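Local coordinates for protein peptidoglycan-binding domain 1 (Burkholderia, PDB 5NM7) that probably binds and cleaves bacterial peptidoglycan, as a modular phage endolysin that joins a peptidoglycan-binding domain to a large lysozyme-like N-acetylmuramidase domain, at residues A44-A47 and V52-G55; V14-R19 and K60-L65; G149-D154 and Y158-S163. All coordinates share one frame; numbering follows the deposited sequence.

Contacts 1 and 2 belong to the small peptidoglycan-binding domain and share its helical core, while contact 3 lies in the muramidase domain with its centre about 34 Å from the centre of each of the other two. Both of the first pair are partly buried and meet the same bound glycine: contact 1 supplies a carboxylate to its amino end, and the helix of contact 2 supplies N-H groups and a hydroxyl to its carboxylate. They also touch directly, Gln-46 NE2 lying 2.9 Å from Thr-61 OG1. Contact 1 is polar, contact 2 apolar between its helices. Contact 3 is a surface contact, made by an arginine guanidinium laid against a glycine-rich loop.

Contact 1 of 3, residues A44-A47 and V52-G55; sequences AFQA and VADG. With GLY (glycine), chain C.
Gln-46, on the last full turn of helix 36-48, reaches into the loop 52-55 and binds it with both ends of its amide. Its carbonyl accepts the backbone N-H of Gly-55, with Gly-55 N 2.9 Å from Gln-46 OE1; the bond is fairly straight (158°), the N-H arriving in the carbonyl plane on a lone pair of OE1. The other end donates less directly: Gln-46 NE2 lies 3.0 Å from Asp-54 OD1 in a bent bond (138°), with OD1 tilted out of the amide plane and NE2 on the syn side of the carboxylate oxygen but out of its plane. Beside these bonds the loop backbone packs on the same side chain, with Val-52 O 3.3 Å from Gln-46 CD and Ala-53 CA 3.3 Å from Gln-46 OE1. A smaller apolar touch adds to it, Ala-47 CB lying 4.2 Å from Ala-53 CB.

One shell further out, both carboxylate oxygens of Asp-54 face the N of the bound glycine, the hydrogen bond being to Asp-54 OD2 at 2.8 Å. The carboxylate comes back toward the glutamine because CG stands between the backbone N and the carbonyl carbon (chi1 59°). The loop bends in an inverse gamma turn centred on Ala-53, and Ile-56 N also bonds Asp-54 OD1. Gln-46 NE2 is also hydrogen-bonded to Thr-61 OG1; the Gly-55 N-H on OE1 fixes which end of the amide faces the carboxylate. Ala-53 N is held by Asp-77. Helix, turn and the following helix 59-67 thus form one of the ligand pockets of the peptidoglycan-binding domain, where an aspartate takes the amino group of a glycine and a helix-borne glutamine probably helps to position it.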
ATOM      1  N   ALA A  44       7.024 -15.543  11.316  1.00 26.16           N
ATOM      2  CA  ALA A  44       8.234 -16.293  11.069  1.00 25.60           C
ATOM      3  C   ALA A  44       8.227 -16.904   9.673  1.00 25.33           C
ATOM      4  O   ALA A  44       9.230 -16.872   8.961  1.00 26.53           O
ATOM      5  CB  ALA A  44       8.450 -17.362  12.147  1.00 27.44           C
ATOM      6  N   PHE A  45       7.092 -17.461   9.257  1.00 23.44           N
ATOM      7  CA  PHE A  45       6.968 -17.980   7.908  1.00 22.38           C
ATOM      8  C   PHE A  45       7.178 -16.884   6.858  1.00 22.72           C
ATOM      9  O   PHE A  45       7.904 -17.069   5.868  1.00 22.47           O
ATOM     10  CB  PHE A  45       5.594 -18.637   7.685  1.00 22.64           C
ATOM     11  CG  PHE A  45       5.364 -19.057   6.274  1.00 22.80           C
ATOM     12  CD1 PHE A  45       5.885 -20.261   5.793  1.00 23.90           C
ATOM     13  CD2 PHE A  45       4.664 -18.238   5.383  1.00 23.16           C
ATOM     14  CE1 PHE A  45       5.719 -20.603   4.466  1.00 24.02           C
ATOM     15  CE2 PHE A  45       4.486 -18.601   4.072  1.00 24.49           C
ATOM     16  CZ  PHE A  45       5.009 -19.794   3.611  1.00 25.05           C
ATOM     17  N   GLN A  46       6.552 -15.735   7.069  1.00 23.10           N
ATOM     18  CA  GLN A  46       6.645 -14.669   6.085  1.00 23.41           C
ATOM     19  C   GLN A  46       8.087 -14.190   5.954  1.00 24.84           C
ATOM     20  O   GLN A  46       8.598 -14.036   4.849  1.00 24.86           O
ATOM     21  CB  GLN A  46       5.724 -13.529   6.470  1.00 21.08           C
ATOM     22  CG  GLN A  46       4.233 -13.831   6.293  1.00 20.47           C
ATOM     23  CD  GLN A  46       3.336 -12.874   7.050  1.00 19.25           C
ATOM     24  OE1 GLN A  46       3.707 -12.389   8.134  1.00 21.22           O
ATOM     25  NE2 GLN A  46       2.159 -12.609   6.521  1.00 19.66           N
ATOM     26  N   ALA A  47       8.734 -14.013   7.098  1.00 26.08           N
ATOM     27  CA  ALA A  47      10.093 -13.463   7.138  1.00 29.54           C
ATOM     28  C   ALA A  47      11.054 -14.361   6.421  1.00 30.12           C
ATOM     29  O   ALA A  47      11.865 -13.895   5.628  1.00 31.52           O
ATOM     30  CB  ALA A  47      10.549 -13.230   8.573  1.00 28.68           C
ATOM     31  N   VAL A  52       6.345  -9.937   3.326  1.00 20.78           N
ATOM     32  CA  VAL A  52       6.261  -8.957   4.415  1.00 21.23           C
ATOM     33  C   VAL A  52       5.744  -9.641   5.694  1.00 20.85           C
ATOM     34  O   VAL A  52       4.665 -10.232   5.686  1.00 20.75           O
ATOM     35  CB  VAL A  52       5.351  -7.797   4.003  1.00 20.66           C
ATOM     36  CG1 VAL A  52       5.022  -6.909   5.194  1.00 21.75           C
ATOM     37  CG2 VAL A  52       6.042  -7.013   2.889  1.00 21.44           C
ATOM     38  N   ALA A  53       6.516  -9.517   6.775  1.00 19.88           N
ATOM     39  CA  ALA A  53       6.190 -10.179   8.047  1.00 21.27           C
ATOM     40  C   ALA A  53       5.245  -9.319   8.845  1.00 22.38           C
ATOM     41  O   ALA A  53       5.672  -8.541   9.717  1.00 24.40           O
ATOM     42  CB  ALA A  53       7.434 -10.499   8.829  1.00 21.92           C
ATOM     43  N   ASP A  54       3.964  -9.414   8.537  1.00 21.94           N
ATOM     44  CA  ASP A  54       2.918  -8.661   9.246  1.00 21.45           C
ATOM     45  C   ASP A  54       2.028  -9.544  10.120  1.00 20.53           C
ATOM     46  O   ASP A  54       1.158  -9.042  10.828  1.00 21.95           O
ATOM     47  CB  ASP A  54       2.057  -7.813   8.302  1.00 21.58           C
ATOM     48  CG  ASP A  54       1.344  -8.625   7.226  1.00 21.97           C
ATOM     49  OD1 ASP A  54       1.283  -9.865   7.363  1.00 20.55           O
ATOM     50  OD2 ASP A  54       0.854  -7.995   6.238  1.00 22.44           O
ATOM     51  N   GLY A  55       2.220 -10.855  10.066  1.00 22.18           N
ATOM     52  CA  GLY A  55       1.398 -11.747  10.890  1.00 22.27           C
ATOM     53  C   GLY A  55      -0.036 -11.899  10.426  1.00 21.75           C
ATOM     54  O   GLY A  55      -0.847 -12.474  11.149  1.00 23.08           O
TER
HETATM   55  N   GLY C 301       0.203 -10.156   4.660  1.00 19.91           N
HETATM   56  CA  GLY C 301      -0.745  -9.927   3.527  1.00 21.11           C
HETATM   57  C   GLY C 301      -0.876 -11.112   2.582  1.00 20.80           C
HETATM   58  O   GLY C 301      -1.389 -10.931   1.472  1.00 19.57           O
HETATM   59  OXT GLY C 301      -0.518 -12.252   2.944  1.00 21.23           O

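Contact 2 of 3, residues V14-R19 and K60-L65; sequences VSYLQR and KTWSTL. With GLY (glycine), chain C.
Leu-17 holds CG anti to its backbone N, which carries CD1 across to helix 59-67. Trp-62 has CG anti to the carbonyl carbon instead; with chi2 this brings its six-membered ring to helix 12-23. The two meet as a CH-pi contact: Leu-17 CD1 stands 4.1 Å from the centroid of that ring, 26° off its normal and displaced toward the rim. The rim atom Trp-62 CH2 also touches Leu-17 CB at 3.7 Å. Tyr-16 joins from the preceding position of the same helix. Its ring plane lies 20° from that of Trp-62, but the centroids are 5.8 Å apart, so the rings are slid past one another and barely overlap. Leu-65 meets Leu-17 at about a right angle, and the methyls Leu-65 CD2 and Leu-17 CD1 are tight at 3.5 Å.

These side chains bridge helix axes 11.8 Å apart, inclined at 49°. The indole nitrogen bonds the carbonyl oxygen of Lys-3. At the start of helix 59-67 the bound glycine's carboxylate is gripped by three donors, Lys-60 N at 2.9 Å from its O, and Thr-61 N and Thr-61 OG1 on its OXT. No hydrogen bond joins the two helix segments, so the contact between them is apolar and aromatic in kind, while donors at the N-terminal turn of helix 59-67 hold the carboxylate of the bound glycine.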
ATOM      1  N   VAL A  14      -8.737 -21.469  10.301  1.00 21.20           N
ATOM      2  CA  VAL A  14      -7.576 -21.286  11.140  1.00 21.59           C
ATOM      3  C   VAL A  14      -6.856 -22.602  11.373  1.00 21.74           C
ATOM      4  O   VAL A  14      -5.642 -22.664  11.281  1.00 21.28           O
ATOM      5  CB  VAL A  14      -7.923 -20.627  12.493  1.00 20.63           C
ATOM      6  CG1 VAL A  14      -6.710 -20.527  13.387  1.00 19.90           C
ATOM      7  CG2 VAL A  14      -8.503 -19.241  12.237  1.00 21.68           C
ATOM      8  N   SER A  15      -7.591 -23.680  11.660  1.00 23.73           N
ATOM      9  CA  SER A  15      -6.888 -24.951  11.876  1.00 23.43           C
ATOM     10  C   SER A  15      -6.199 -25.372  10.582  1.00 23.90           C
ATOM     11  O   SER A  15      -5.105 -25.903  10.642  1.00 22.29           O
ATOM     12  CB  SER A  15      -7.793 -26.040  12.475  1.00 25.16           C
ATOM     13  OG  SER A  15      -9.010 -26.064  11.835  1.00 30.57           O
ATOM     14  N   TYR A  16      -6.822 -25.113   9.426  1.00 23.98           N
ATOM     15  CA  TYR A  16      -6.193 -25.371   8.136  1.00 27.12           C
ATOM     16  C   TYR A  16      -4.896 -24.563   7.995  1.00 24.87           C
ATOM     17  O   TYR A  16      -3.844 -25.102   7.699  1.00 21.56           O
ATOM     18  CB  TYR A  16      -7.147 -25.077   6.985  1.00 29.46           C
ATOM     19  CG  TYR A  16      -6.538 -25.371   5.639  1.00 35.96           C
ATOM     20  CD1 TYR A  16      -6.318 -26.694   5.233  1.00 41.92           C
ATOM     21  CD2 TYR A  16      -6.128 -24.346   4.790  1.00 37.41           C
ATOM     22  CE1 TYR A  16      -5.733 -26.983   4.004  1.00 44.06           C
ATOM     23  CE2 TYR A  16      -5.547 -24.627   3.556  1.00 42.37           C
ATOM     24  CZ  TYR A  16      -5.347 -25.952   3.179  1.00 44.36           C
ATOM     25  OH  TYR A  16      -4.775 -26.236   1.965  1.00 54.85           O
ATOM     26  N   LEU A  17      -4.952 -23.277   8.335  1.00 22.44           N
ATOM     27  CA  LEU A  17      -3.721 -22.469   8.359  1.00 20.39           C
ATOM     28  C   LEU A  17      -2.650 -23.056   9.267  1.00 19.81           C
ATOM     29  O   LEU A  17      -1.476 -23.146   8.887  1.00 19.09           O
ATOM     30  CB  LEU A  17      -4.038 -21.034   8.816  1.00 20.23           C
ATOM     31  CG  LEU A  17      -2.852 -20.091   8.961  1.00 20.63           C
ATOM     32  CD1 LEU A  17      -2.224 -19.754   7.606  1.00 22.35           C
ATOM     33  CD2 LEU A  17      -3.343 -18.827   9.654  1.00 20.91           C
ATOM     34  N   GLN A  18      -3.033 -23.446  10.472  1.00 21.57           N
ATOM     35  CA  GLN A  18      -2.083 -23.970  11.451  1.00 22.78           C
ATOM     36  C   GLN A  18      -1.401 -25.243  10.898  1.00 23.38           C
ATOM     37  O   GLN A  18      -0.183 -25.403  10.977  1.00 23.38           O
ATOM     38  CB  GLN A  18      -2.779 -24.257  12.757  1.00 22.61           C
ATOM     39  CG  GLN A  18      -3.197 -22.996  13.505  1.00 23.19           C
ATOM     40  CD  GLN A  18      -4.152 -23.234  14.644  1.00 21.89           C
ATOM     41  OE1 GLN A  18      -4.968 -24.164  14.628  1.00 23.73           O
ATOM     42  NE2 GLN A  18      -4.075 -22.381  15.645  1.00 22.47           N
ATOM     43  N   ARG A  19      -2.193 -26.121  10.292  1.00 24.74           N
ATOM     44  CA  ARG A  19      -1.619 -27.320   9.628  1.00 26.47           C
ATOM     45  C   ARG A  19      -0.629 -26.971   8.526  1.00 26.15           C
ATOM     46  O   ARG A  19       0.439 -27.597   8.440  1.00 26.43           O
ATOM     47  CB  ARG A  19      -2.726 -28.222   9.087  1.00 26.98           C
ATOM     48  CG  ARG A  19      -3.486 -28.889  10.216  1.00 29.45           C
ATOM     49  CD  ARG A  19      -4.365 -30.046   9.778  1.00 30.77           C
ATOM     50  NE  ARG A  19      -4.747 -30.783  10.989  1.00 33.46           N
ATOM     51  CZ  ARG A  19      -5.908 -30.667  11.640  1.00 37.13           C
ATOM     52  NH1 ARG A  19      -6.882 -29.874  11.193  1.00 38.57           N
ATOM     53  NH2 ARG A  19      -6.101 -31.373  12.757  1.00 36.63           N
ATOM     54  N   LYS A  60      -1.259 -13.226  -0.375  1.00 19.29           N
ATOM     55  CA  LYS A  60       0.146 -13.454  -0.674  1.00 20.58           C
ATOM     56  C   LYS A  60       0.717 -14.565   0.169  1.00 20.60           C
ATOM     57  O   LYS A  60       1.462 -15.421  -0.334  1.00 21.83           O
ATOM     58  CB  LYS A  60       0.969 -12.167  -0.483  1.00 18.68           C
ATOM     59  CG  LYS A  60       0.539 -11.064  -1.426  1.00 19.54           C
ATOM     60  CD  LYS A  60       1.288  -9.796  -1.104  1.00 20.52           C
ATOM     61  CE  LYS A  60       0.894  -8.695  -2.066  1.00 22.16           C
ATOM     62  NZ  LYS A  60       1.558  -7.419  -1.691  1.00 20.19           N
ATOM     63  N   THR A  61       0.421 -14.532   1.469  1.00 21.41           N
ATOM     64  CA  THR A  61       0.904 -15.579   2.362  1.00 21.41           C
ATOM     65  C   THR A  61       0.307 -16.931   1.963  1.00 23.40           C
ATOM     66  O   THR A  61       1.053 -17.927   1.887  1.00 23.17           O
ATOM     67  CB  THR A  61       0.610 -15.256   3.812  1.00 22.68           C
ATOM     68  OG1 THR A  61       1.286 -14.028   4.144  1.00 23.03           O
ATOM     69  CG2 THR A  61       1.170 -16.319   4.731  1.00 23.53           C
ATOM     70  N   TRP A  62      -0.985 -16.954   1.695  1.00 24.18           N
ATOM     71  CA  TRP A  62      -1.653 -18.192   1.263  1.00 26.95           C
ATOM     72  C   TRP A  62      -1.016 -18.789   0.011  1.00 30.26           C
ATOM     73  O   TRP A  62      -0.807 -20.012  -0.068  1.00 28.69           O
ATOM     74  CB  TRP A  62      -3.140 -17.993   1.035  1.00 27.15           C
ATOM     75  CG  TRP A  62      -3.942 -18.051   2.276  1.00 27.34           C
ATOM     76  CD1 TRP A  62      -4.709 -17.068   2.795  1.00 27.56           C
ATOM     77  CD2 TRP A  62      -4.078 -19.172   3.150  1.00 29.20           C
ATOM     78  NE1 TRP A  62      -5.315 -17.496   3.938  1.00 29.59           N
ATOM     79  CE2 TRP A  62      -4.961 -18.793   4.174  1.00 27.36           C
ATOM     80  CE3 TRP A  62      -3.562 -20.471   3.143  1.00 31.02           C
ATOM     81  CZ2 TRP A  62      -5.317 -19.645   5.206  1.00 29.73           C
ATOM     82  CZ3 TRP A  62      -3.917 -21.324   4.152  1.00 31.30           C
ATOM     83  CH2 TRP A  62      -4.788 -20.914   5.181  1.00 31.14           C
ATOM     84  N   SER A  63      -0.698 -17.941  -0.958  1.00 26.12           N
ATOM     85  CA  SER A  63      -0.041 -18.407  -2.164  1.00 28.83           C
ATOM     86  C   SER A  63       1.304 -19.090  -1.874  1.00 28.44           C
ATOM     87  O   SER A  63       1.589 -20.155  -2.414  1.00 26.03           O
ATOM     88  CB  SER A  63       0.089 -17.268  -3.197  1.00 30.49           C
ATOM     89  OG  SER A  63       0.841 -17.720  -4.296  1.00 31.77           O
ATOM     90  N   THR A  64       2.132 -18.506  -1.011  1.00 24.00           N
ATOM     91  CA  THR A  64       3.417 -19.122  -0.674  1.00 26.06           C
ATOM     92  C   THR A  64       3.227 -20.346   0.186  1.00 27.39           C
ATOM     93  O   THR A  64       3.910 -21.369   0.026  1.00 26.07           O
ATOM     94  CB  THR A  64       4.359 -18.125   0.008  1.00 26.67           C
ATOM     95  OG1 THR A  64       4.466 -16.983  -0.856  1.00 28.58           O
ATOM     96  CG2 THR A  64       5.727 -18.739   0.210  1.00 28.87           C
ATOM     97  N   LEU A  65       2.269 -20.247   1.077  1.00 25.95           N
ATOM     98  CA  LEU A  65       2.090 -21.287   2.041  1.00 28.20           C
ATOM     99  C   LEU A  65       1.476 -22.552   1.411  1.00 28.11           C
ATOM    100  O   LEU A  65       1.809 -23.686   1.824  1.00 30.67           O
ATOM    101  CB  LEU A  65       1.232 -20.716   3.164  1.00 29.86           C
ATOM    102  CG  LEU A  65       1.099 -21.507   4.418  1.00 30.52           C
ATOM    103  CD1 LEU A  65       2.449 -21.800   5.043  1.00 31.04           C
ATOM    104  CD2 LEU A  65       0.209 -20.714   5.347  1.00 32.66           C
TER
HETATM  105  N   GLY C 301       0.203 -10.156   4.660  1.00 19.91           N
HETATM  106  CA  GLY C 301      -0.745  -9.927   3.527  1.00 21.11           C
HETATM  107  C   GLY C 301      -0.876 -11.112   2.582  1.00 20.80           C
HETATM  108  O   GLY C 301      -1.389 -10.931   1.472  1.00 19.57           O
HETATM  109  OXT GLY C 301      -0.518 -12.252   2.944  1.00 21.23           O

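Contact 3 of 3, residues G149-D154 and Y158-S163; sequences GGYAGD and YARLAS
A glycine-rich loop of the N-acetylmuramidase domain, leading into helix 156-167, is met here by Arg-160 from the second turn of that helix. The arginine side chain bends at chi3 (75°), which lays one face of its guanidinium on the loop backbone. Gly-150 O sits 3.1 Å above the plane and over its centre, 3.2 Å from Arg-160 CZ; the angles are too poor for a hydrogen bond, so this is a carbonyl oxygen over the face of the guanidinium, probably favoured by its positive charge. Tyr-151 CA lies over the same face, 3.5 Å from Arg-160 NH1. In the guanidinium plane, a water takes a bond from Arg-160 NH2 at 2.8 Å and gives one to Gly-149 O at 2.6 Å. Nearer the helix, Ala-152 CB rests 4.1 Å from Arg-160 CD.

Two further direct partners hold the guanidinium: Glu-157 makes a salt bridge to NH1 and also binds the loop at the N-H groups of Ala-152 and Gly-153, while Ala-142 O accepts from NH2. Helix 156-167 in turn packs Tyr-158 and Leu-161 on strands 115-117 and 176-178, and Tyr-151 touches Leu-116, placing the loop beside the small antiparallel sheet.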
ATOM      1  N   GLY A 149     -14.899  12.869  -7.873  1.00 27.67           N
ATOM      2  CA  GLY A 149     -15.658  11.636  -7.973  1.00 25.41           C
ATOM      3  C   GLY A 149     -15.742  11.058  -9.371  1.00 23.89           C
ATOM      4  O   GLY A 149     -14.893  11.338 -10.192  1.00 23.55           O
ATOM      5  N   GLY A 150     -16.797  10.268  -9.600  1.00 22.58           N
ATOM      6  CA  GLY A 150     -17.002   9.541 -10.863  1.00 22.75           C
ATOM      7  C   GLY A 150     -16.209   8.244 -10.902  1.00 22.69           C
ATOM      8  O   GLY A 150     -16.130   7.592 -11.938  1.00 21.67           O
ATOM      9  N   TYR A 151     -15.629   7.840  -9.778  1.00 20.63           N
ATOM     10  CA  TYR A 151     -14.769   6.658  -9.719  1.00 20.90           C
ATOM     11  C   TYR A 151     -15.486   5.379 -10.113  1.00 21.82           C
ATOM     12  O   TYR A 151     -16.644   5.152  -9.720  1.00 20.59           O
ATOM     13  CB  TYR A 151     -14.226   6.431  -8.301  1.00 21.40           C
ATOM     14  CG  TYR A 151     -13.606   7.657  -7.676  1.00 21.91           C
ATOM     15  CD1 TYR A 151     -12.484   8.255  -8.236  1.00 21.18           C
ATOM     16  CD2 TYR A 151     -14.166   8.226  -6.532  1.00 23.74           C
ATOM     17  CE1 TYR A 151     -11.912   9.385  -7.657  1.00 21.40           C
ATOM     18  CE2 TYR A 151     -13.610   9.348  -5.941  1.00 24.41           C
ATOM     19  CZ  TYR A 151     -12.499   9.941  -6.517  1.00 24.22           C
ATOM     20  OH  TYR A 151     -11.948  11.036  -5.907  1.00 24.32           O
ATOM     21  N   ALA A 152     -14.775   4.516 -10.829  1.00 23.10           N
ATOM     22  CA  ALA A 152     -15.269   3.154 -11.126  1.00 22.92           C
ATOM     23  C   ALA A 152     -14.634   2.133 -10.203  1.00 23.05           C
ATOM     24  O   ALA A 152     -15.315   1.285  -9.667  1.00 25.38           O
ATOM     25  CB  ALA A 152     -14.982   2.793 -12.568  1.00 22.29           C
ATOM     26  N   GLY A 153     -13.324   2.206 -10.058  1.00 21.83           N
ATOM     27  CA  GLY A 153     -12.541   1.277  -9.282  1.00 21.91           C
ATOM     28  C   GLY A 153     -11.999   0.098 -10.059  1.00 22.14           C
ATOM     29  O   GLY A 153     -12.527  -0.273 -11.110  1.00 21.12           O
ATOM     30  N   ASP A 154     -10.937  -0.500  -9.528  1.00 21.56           N
ATOM     31  CA  ASP A 154     -10.369  -1.711 -10.063  1.00 23.60           C
ATOM     32  C   ASP A 154      -9.976  -1.510 -11.540  1.00 22.80           C
ATOM     33  O   ASP A 154      -9.548  -0.428 -11.917  1.00 19.32           O
ATOM     34  CB  ASP A 154     -11.341  -2.892  -9.839  1.00 25.75           C
ATOM     35  CG  ASP A 154     -11.779  -3.031  -8.373  1.00 30.62           C
ATOM     36  OD1 ASP A 154     -12.990  -2.996  -8.087  1.00 35.87           O
ATOM     37  OD2 ASP A 154     -10.897  -3.155  -7.519  1.00 36.51           O
ATOM     38  N   TYR A 158      -8.840   1.906 -15.525  1.00 16.67           N
ATOM     39  CA  TYR A 158      -7.994   2.034 -16.716  1.00 17.60           C
ATOM     40  C   TYR A 158      -8.769   2.516 -17.929  1.00 18.17           C
ATOM     41  O   TYR A 158      -8.187   3.178 -18.788  1.00 18.39           O
ATOM     42  CB  TYR A 158      -7.243   0.767 -17.024  1.00 19.01           C
ATOM     43  CG  TYR A 158      -5.987   0.696 -16.206  1.00 17.14           C
ATOM     44  CD1 TYR A 158      -4.851   1.360 -16.609  1.00 17.50           C
ATOM     45  CD2 TYR A 158      -5.976   0.046 -14.982  1.00 17.77           C
ATOM     46  CE1 TYR A 158      -3.698   1.342 -15.838  1.00 17.69           C
ATOM     47  CE2 TYR A 158      -4.820  -0.023 -14.206  1.00 16.91           C
ATOM     48  CZ  TYR A 158      -3.696   0.660 -14.606  1.00 17.77           C
ATOM     49  OH  TYR A 158      -2.526   0.621 -13.873  1.00 18.82           O
ATOM     50  N   ALA A 159     -10.043   2.194 -18.004  1.00 19.50           N
ATOM     51  CA  ALA A 159     -10.914   2.740 -19.071  1.00 20.58           C
ATOM     52  C   ALA A 159     -11.039   4.257 -18.931  1.00 20.72           C
ATOM     53  O   ALA A 159     -10.930   4.994 -19.919  1.00 21.76           O
ATOM     54  CB  ALA A 159     -12.283   2.063 -19.076  1.00 22.64           C
ATOM     55  N   ARG A 160     -11.253   4.730 -17.700  1.00 20.46           N
ATOM     56  CA  ARG A 160     -11.310   6.161 -17.443  1.00 20.38           C
ATOM     57  C   ARG A 160      -9.960   6.832 -17.775  1.00 19.96           C
ATOM     58  O   ARG A 160      -9.926   7.899 -18.413  1.00 21.96           O
ATOM     59  CB  ARG A 160     -11.687   6.423 -15.991  1.00 21.33           C
ATOM     60  CG  ARG A 160     -13.088   5.959 -15.632  1.00 21.78           C
ATOM     61  CD  ARG A 160     -13.396   6.272 -14.170  1.00 22.06           C
ATOM     62  NE  ARG A 160     -13.642   7.680 -14.035  1.00 22.79           N
ATOM     63  CZ  ARG A 160     -13.261   8.463 -13.052  1.00 28.89           C
ATOM     64  NH1 ARG A 160     -12.463   8.013 -12.027  1.00 27.64           N
ATOM     65  NH2 ARG A 160     -13.665   9.739 -13.134  1.00 28.11           N
ATOM     66  N   LEU A 161      -8.867   6.231 -17.311  1.00 18.23           N
ATOM     67  CA  LEU A 161      -7.523   6.746 -17.578  1.00 18.06           C
ATOM     68  C   LEU A 161      -7.263   6.813 -19.117  1.00 20.09           C
ATOM     69  O   LEU A 161      -6.806   7.837 -19.629  1.00 19.20           O
ATOM     70  CB  LEU A 161      -6.452   5.901 -16.928  1.00 19.45           C
ATOM     71  CG  LEU A 161      -5.002   6.324 -17.171  1.00 18.32           C
ATOM     72  CD1 LEU A 161      -4.765   7.750 -16.747  1.00 20.63           C
ATOM     73  CD2 LEU A 161      -4.026   5.387 -16.485  1.00 19.65           C
ATOM     74  N   ALA A 162      -7.622   5.735 -19.822  1.00 20.49           N
ATOM     75  CA  ALA A 162      -7.413   5.620 -21.263  1.00 22.37           C
ATOM     76  C   ALA A 162      -8.141   6.767 -21.979  1.00 22.32           C
ATOM     77  O   ALA A 162      -7.589   7.341 -22.929  1.00 22.34           O
ATOM     78  CB  ALA A 162      -7.866   4.265 -21.776  1.00 23.95           C
ATOM     79  N   SER A 163      -9.366   7.067 -21.544  1.00 21.74           N
ATOM     80  CA  SER A 163     -10.166   8.171 -22.110  1.00 23.22           C
ATOM     81  C   SER A 163      -9.559   9.518 -21.786  1.00 24.87           C
ATOM     82  O   SER A 163      -9.361  10.358 -22.667  1.00 23.30           O
ATOM     83  CB  SER A 163     -11.608   8.113 -21.673  1.00 25.83           C
ATOM     84  OG  SER A 163     -12.171   6.851 -21.918  1.00 28.51           O
TER
HETATM   85  O   HOH W   1     -12.417  10.901 -10.961  1.00 20.89           O